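Local coordinates for putative lipoprotein (Pectobacterium atrosepticum SCRI1043, PDB 3BDU) that is of unknown function but is probably a membrane-attached bacterial lipoprotein, here its small all-beta DUF903 domain of the SH3-like clan, at residues K22-T27 and Q39-R44. Numbering follows the deposited sequence.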
# COMPACT_ATOMS: atom_id res chain seq x y z
N LYS A 22 13.92 -13.75 -0.75
CA LYS A 22 14.11 -12.38 -0.30
C LYS A 22 13.53 -11.40 -1.32
O LYS A 22 13.40 -11.72 -2.50
CB LYS A 22 15.60 -12.08 -0.13
CG LYS A 22 16.31 -12.98 0.87
CD LYS A 22 17.81 -12.73 0.88
CE LYS A 22 18.55 -13.64 -0.10
NZ LYS A 22 18.63 -15.04 0.41
N VAL A 23 13.18 -10.21 -0.84
CA VAL A 23 12.65 -9.20 -1.74
C VAL A 23 13.77 -8.72 -2.65
O VAL A 23 14.89 -8.47 -2.21
CB VAL A 23 12.09 -7.99 -0.97
CG1 VAL A 23 11.68 -6.89 -1.96
CG2 VAL A 23 10.89 -8.42 -0.14
N ASP A 24 13.45 -8.63 -3.94
CA ASP A 24 14.39 -8.16 -4.95
C ASP A 24 14.03 -6.69 -5.14
O ASP A 24 12.96 -6.36 -5.63
CB ASP A 24 14.17 -8.93 -6.26
CG ASP A 24 15.05 -8.44 -7.40
OD1 ASP A 24 15.61 -7.32 -7.30
OD2 ASP A 24 15.17 -9.17 -8.40
N ASP A 25 14.93 -5.80 -4.73
CA ASP A 25 14.66 -4.37 -4.85
C ASP A 25 14.45 -3.90 -6.28
O ASP A 25 13.80 -2.88 -6.51
CB ASP A 25 15.79 -3.58 -4.18
CG ASP A 25 15.70 -3.62 -2.67
OD1 ASP A 25 15.22 -4.63 -2.12
OD2 ASP A 25 16.12 -2.63 -2.02
N GLU A 26 14.99 -4.63 -7.26
CA GLU A 26 14.82 -4.24 -8.65
C GLU A 26 13.40 -4.49 -9.18
O GLU A 26 12.99 -3.89 -10.17
CB GLU A 26 15.82 -5.00 -9.54
CG GLU A 26 17.29 -4.85 -9.13
CD GLU A 26 18.26 -5.38 -10.17
OE1 GLU A 26 17.97 -6.43 -10.79
OE2 GLU A 26 19.32 -4.75 -10.37
N THR A 27 12.66 -5.37 -8.52
CA THR A 27 11.30 -5.69 -8.96
C THR A 27 10.23 -5.47 -7.91
O THR A 27 9.06 -5.28 -8.25
CB THR A 27 11.18 -7.16 -9.38
OG1 THR A 27 11.41 -7.99 -8.24
CG2 THR A 27 12.19 -7.49 -10.47
N GLN A 39 15.42 -19.67 -11.28
CA GLN A 39 15.18 -18.44 -10.54
C GLN A 39 13.74 -18.00 -10.79
O GLN A 39 13.31 -17.88 -11.93
CB GLN A 39 16.15 -17.35 -10.98
CG GLN A 39 17.60 -17.64 -10.61
CD GLN A 39 18.51 -16.45 -10.83
OE1 GLN A 39 18.87 -16.12 -11.96
NE2 GLN A 39 18.87 -15.77 -9.74
N GLN A 40 13.01 -17.76 -9.70
CA GLN A 40 11.61 -17.37 -9.76
C GLN A 40 11.36 -16.12 -8.91
O GLN A 40 12.14 -15.82 -8.01
CB GLN A 40 10.73 -18.50 -9.21
CG GLN A 40 11.04 -19.87 -9.78
CD GLN A 40 10.21 -20.20 -10.99
OE1 GLN A 40 10.43 -21.21 -11.66
NE2 GLN A 40 9.22 -19.36 -11.28
N GLN A 41 10.27 -15.43 -9.21
CA GLN A 41 9.86 -14.25 -8.46
C GLN A 41 8.36 -14.39 -8.26
O GLN A 41 7.66 -14.88 -9.15
CB GLN A 41 10.16 -12.96 -9.22
CG GLN A 41 11.62 -12.78 -9.61
CD GLN A 41 12.20 -11.47 -9.09
OE1 GLN A 41 11.48 -10.66 -8.52
NE2 GLN A 41 13.50 -11.27 -9.30
N ILE A 42 7.87 -13.97 -7.11
CA ILE A 42 6.45 -14.06 -6.82
C ILE A 42 5.99 -12.80 -6.10
O ILE A 42 6.68 -12.31 -5.20
CB ILE A 42 6.14 -15.32 -5.96
CG1 ILE A 42 4.65 -15.39 -5.66
CG2 ILE A 42 6.95 -15.27 -4.65
CD1 ILE A 42 4.24 -16.67 -4.95
N ASN A 43 4.84 -12.27 -6.50
CA ASN A 43 4.29 -11.06 -5.87
C ASN A 43 4.18 -11.27 -4.35
O ASN A 43 3.63 -12.27 -3.89
CB ASN A 43 2.91 -10.75 -6.46
CG ASN A 43 2.40 -9.37 -6.07
OD1 ASN A 43 2.32 -9.04 -4.89
ND2 ASN A 43 2.05 -8.56 -7.07
N ARG A 44 4.70 -10.32 -3.57
CA ARG A 44 4.67 -10.41 -2.11
C ARG A 44 3.25 -10.61 -1.59
O ARG A 44 3.05 -11.22 -0.54
CB ARG A 44 5.24 -9.13 -1.47
CG ARG A 44 6.68 -8.82 -1.82
CD ARG A 44 7.06 -7.42 -1.32
NE ARG A 44 6.83 -7.27 0.11
CZ ARG A 44 7.06 -6.16 0.80
NH1 ARG A 44 7.54 -5.09 0.18
NH2 ARG A 44 6.83 -6.13 2.11
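Asp24 OD2 is gripped from two sides of the subunit boundary: Gln41 NE2 donates to it at 2.8 Å, and Lys20 of the second subunit forms a salt bridge with the same oxygen. The contact spans the two strands that are outermost, within this chain, in a three-stranded antiparallel sheet of this SH3-like DUF903 domain, with strand 30-33 running between them. Across that middle strand Gln41 reaches the turn that follows strand 22-23. Its NE2 hydrogen bond is nearly straight, 163° at the hydrogen; Asp24 OD2 takes it on the anti side, and the carboxylate and amide planes stand 44° apart. The other end of the amide is held too, since Thr27 OG1 donates to Gln41 OE1 at 2.7 Å. With both ends engaged, the rotation of the amide is fixed. A bend at chi2 (-124°) swings the amide of this buried glutamine toward the turn. Thr27 OG1 also accepts from Met29 N, tying it to the chain leading into strand 30-33. Asp24 is braced from its own side: OD1 accepts from Glu26 N at 2.8 Å, an Asx turn, while Thr27 N bonds Asp24 O. The backbone of 40-42 continues the sheet into the second subunit through an antiparallel ladder. Farther along, the Val23 CG2 methyl sits over one face of the Arg44 guanidinium and lies 4.1 Å from Arg44 CD.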